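Long-range contact in particle-associated glycoside hydrolase (Acinetobacter phage Fri1, PDB 6C72), which is a phage tailspike that depolymerises the capsular polysaccharide of Acinetobacter baumannii, degrading the host capsule during virus entry: residues A[117-121]-A[141-147]. Coordinates in Å, arbitrary orientation, origin at the centre of the assembly. Residues are numbered along the deposited sequence.
Sequences VDYMA and AKSNVEV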
ATOM      1  N   VAL A 117      27.458 -23.735   9.138  1.00 29.71           N
ATOM      2  CA  VAL A 117      26.569 -23.275   8.073  1.00 29.55           C
ATOM      3  C   VAL A 117      26.577 -24.271   6.920  1.00 30.59           C
ATOM      4  O   VAL A 117      25.520 -24.623   6.379  1.00 31.12           O
ATOM      5  CB  VAL A 117      26.973 -21.862   7.607  1.00 29.43           C
ATOM      6  CG1 VAL A 117      26.122 -21.414   6.441  1.00 30.19           C
ATOM      7  CG2 VAL A 117      26.903 -20.884   8.757  1.00 28.73           C
ATOM      8  N   ASP A 118      27.772 -24.747   6.539  1.00 36.48           N
ATOM      9  CA  ASP A 118      27.901 -25.702   5.443  1.00 37.65           C
ATOM     10  C   ASP A 118      27.194 -27.014   5.740  1.00 38.07           C
ATOM     11  O   ASP A 118      26.561 -27.596   4.853  1.00 39.13           O
ATOM     12  CB  ASP A 118      29.371 -25.975   5.137  1.00 37.86           C
ATOM     13  CG  ASP A 118      30.050 -24.817   4.439  1.00 38.32           C
ATOM     14  OD1 ASP A 118      29.387 -23.780   4.205  1.00 38.49           O
ATOM     15  OD2 ASP A 118      31.240 -24.968   4.077  1.00 38.78           O
ATOM     16  N   TYR A 119      27.302 -27.511   6.973  1.00 31.44           N
ATOM     17  CA  TYR A 119      26.696 -28.802   7.282  1.00 31.78           C
ATOM     18  C   TYR A 119      25.173 -28.709   7.325  1.00 32.24           C
ATOM     19  O   TYR A 119      24.480 -29.618   6.844  1.00 33.70           O
ATOM     20  CB  TYR A 119      27.248 -29.349   8.597  1.00 32.26           C
ATOM     21  CG  TYR A 119      26.631 -30.671   8.974  1.00 32.83           C
ATOM     22  CD1 TYR A 119      26.887 -31.815   8.232  1.00 33.62           C
ATOM     23  CD2 TYR A 119      25.767 -30.769  10.053  1.00 33.89           C
ATOM     24  CE1 TYR A 119      26.319 -33.029   8.560  1.00 35.17           C
ATOM     25  CE2 TYR A 119      25.196 -31.983  10.398  1.00 35.50           C
ATOM     26  CZ  TYR A 119      25.482 -33.111   9.647  1.00 36.11           C
ATOM     27  OH  TYR A 119      24.910 -34.314   9.978  1.00 37.21           O
ATOM     28  N   MET A 120      24.631 -27.621   7.898  1.00 34.39           N
ATOM     29  CA  MET A 120      23.183 -27.423   7.883  1.00 35.64           C
ATOM     30  C   MET A 120      22.667 -27.290   6.456  1.00 35.88           C
ATOM     31  O   MET A 120      21.629 -27.861   6.106  1.00 37.03           O
ATOM     32  CB  MET A 120      22.802 -26.187   8.696  1.00 34.94           C
ATOM     33  CG  MET A 120      22.845 -26.389  10.198  1.00 35.84           C
ATOM     34  SD  MET A 120      21.804 -27.735  10.792  1.00 37.73           S
ATOM     35  CE  MET A 120      20.173 -27.045  10.597  1.00 38.52           C
ATOM     36  N   ALA A 121      23.392 -26.557   5.611  1.00 30.49           N
ATOM     37  CA  ALA A 121      23.022 -26.482   4.203  1.00 30.90           C
ATOM     38  C   ALA A 121      23.106 -27.843   3.508  1.00 31.54           C
ATOM     39  O   ALA A 121      22.455 -28.044   2.480  1.00 32.01           O
ATOM     40  CB  ALA A 121      23.905 -25.464   3.479  1.00 30.97           C
ATOM     41  N   ALA A 141      27.173 -17.226   3.848  1.00 31.34           N
ATOM     42  CA  ALA A 141      25.820 -17.754   3.951  1.00 30.67           C
ATOM     43  C   ALA A 141      25.592 -18.854   2.913  1.00 31.19           C
ATOM     44  O   ALA A 141      26.177 -18.852   1.820  1.00 31.92           O
ATOM     45  CB  ALA A 141      24.790 -16.635   3.768  1.00 30.51           C
ATOM     46  N   LYS A 142      24.744 -19.810   3.273  1.00 30.61           N
ATOM     47  CA  LYS A 142      24.351 -20.889   2.386  1.00 31.15           C
ATOM     48  C   LYS A 142      22.829 -20.970   2.373  1.00 31.19           C
ATOM     49  O   LYS A 142      22.164 -20.559   3.324  1.00 30.69           O
ATOM     50  CB  LYS A 142      24.981 -22.218   2.830  1.00 30.97           C
ATOM     51  CG  LYS A 142      26.511 -22.197   2.865  1.00 31.28           C
ATOM     52  CD  LYS A 142      27.086 -21.737   1.526  1.00 32.33           C
ATOM     53  CE  LYS A 142      28.554 -21.318   1.620  1.00 32.89           C
ATOM     54  NZ  LYS A 142      29.478 -22.494   1.700  1.00 33.43           N
ATOM     55  N   SER A 143      22.276 -21.539   1.309  1.00 31.98           N
ATOM     56  CA  SER A 143      20.840 -21.422   1.073  1.00 32.48           C
ATOM     57  C   SER A 143      20.020 -22.042   2.206  1.00 31.96           C
ATOM     58  O   SER A 143      20.352 -23.107   2.737  1.00 31.54           O
ATOM     59  CB  SER A 143      20.462 -22.051  -0.268  1.00 33.57           C
ATOM     60  OG  SER A 143      21.018 -21.305  -1.337  1.00 34.41           O
ATOM     61  N   ASN A 144      18.960 -21.329   2.600  1.00 32.22           N
ATOM     62  CA  ASN A 144      17.988 -21.814   3.572  1.00 32.19           C
ATOM     63  C   ASN A 144      18.628 -22.082   4.937  1.00 31.16           C
ATOM     64  O   ASN A 144      18.175 -22.944   5.693  1.00 31.19           O
ATOM     65  CB  ASN A 144      17.260 -23.054   3.043  1.00 32.93           C
ATOM     66  CG  ASN A 144      16.606 -22.808   1.687  1.00 34.17           C
ATOM     67  OD1 ASN A 144      16.847 -23.539   0.719  1.00 34.59           O
ATOM     68  ND2 ASN A 144      15.784 -21.770   1.606  1.00 34.95           N
ATOM     69  N   VAL A 145      19.700 -21.364   5.255  1.00 30.46           N
ATOM     70  CA  VAL A 145      20.317 -21.408   6.574  1.00 29.69           C
ATOM     71  C   VAL A 145      20.257 -20.014   7.178  1.00 29.39           C
ATOM     72  O   VAL A 145      20.591 -19.030   6.506  1.00 29.50           O
ATOM     73  CB  VAL A 145      21.771 -21.909   6.515  1.00 29.33           C
ATOM     74  CG1 VAL A 145      22.442 -21.745   7.885  1.00 28.77           C
ATOM     75  CG2 VAL A 145      21.811 -23.365   6.035  1.00 29.71           C
ATOM     76  N   GLU A 146      19.833 -19.934   8.436  1.00 33.21           N
ATOM     77  CA  GLU A 146      19.789 -18.692   9.193  1.00 32.17           C
ATOM     78  C   GLU A 146      20.754 -18.788  10.371  1.00 31.76           C
ATOM     79  O   GLU A 146      20.760 -19.790  11.092  1.00 33.17           O
ATOM     80  CB  GLU A 146      18.369 -18.414   9.700  1.00 33.25           C
ATOM     81  CG  GLU A 146      18.263 -17.262  10.701  1.00 32.52           C
ATOM     82  CD  GLU A 146      16.883 -17.158  11.334  1.00 33.87           C
ATOM     83  OE1 GLU A 146      15.950 -17.876  10.898  1.00 35.28           O
ATOM     84  OE2 GLU A 146      16.725 -16.362  12.283  1.00 33.64           O
ATOM     85  N   VAL A 147      21.552 -17.743  10.572  1.00 30.94           N
ATOM     86  CA  VAL A 147      22.439 -17.628  11.724  1.00 30.57           C
ATOM     87  C   VAL A 147      21.702 -16.817  12.778  1.00 31.02           C
ATOM     88  O   VAL A 147      21.195 -15.728  12.481  1.00 30.37           O
ATOM     89  CB  VAL A 147      23.778 -16.975  11.346  1.00 29.42           C
ATOM     90  CG1 VAL A 147      24.618 -16.718  12.578  1.00 29.08           C
ATOM     91  CG2 VAL A 147      24.543 -17.851  10.362  1.00 29.76           C
TER
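Val145 sets its CG2 methyl against the turn 117-121, near the C-terminal end of helix 110-122, 3.9 Å from Ala121 CB, 4.0 Å from Met120 CB and 3.9 Å from the carbonyl O of Val117. Val117 O accepts the helical i to i+4 hydrogen bond from Ala121 N at 3.0 Å, so the methyl covers an intact helical turn. Val117 packs its CG1 4.0 Å from Val145 CG1 and 3.7 Å from Lys142 CG, while its CG2 reaches Val147 CG2 at 4.2 Å. Closest in backbone terms are Ala121 and Lys142, whose CA atoms lie 6.0 Å apart; the small alanine side chain permits this, its CB meeting Lys142 CB at 3.5 Å. From there the lysine crosses the side of the helix to a salt bridge, NZ to Asp118 OD1 at 2.8 Å, and NZ also hydrogen-bonds Ser156 OG of a second subunit, tying the helix to the trimer interface. A type II turn from Lys142 to Val145, closed by Val145 N to Lys142 O at 3.2 Å, leads into strand 145-147, whose axis passes 8.9 Å from the helix axis at 149°, roughly antiparallel. Since strand 145-148 pairs in parallel with 126-129 and 200-202, these contacts seat helix 110-122 against early coils of the parallel beta-helix, consistent with the amphipathic helix that often caps the N-terminal end of a parallel beta-helix.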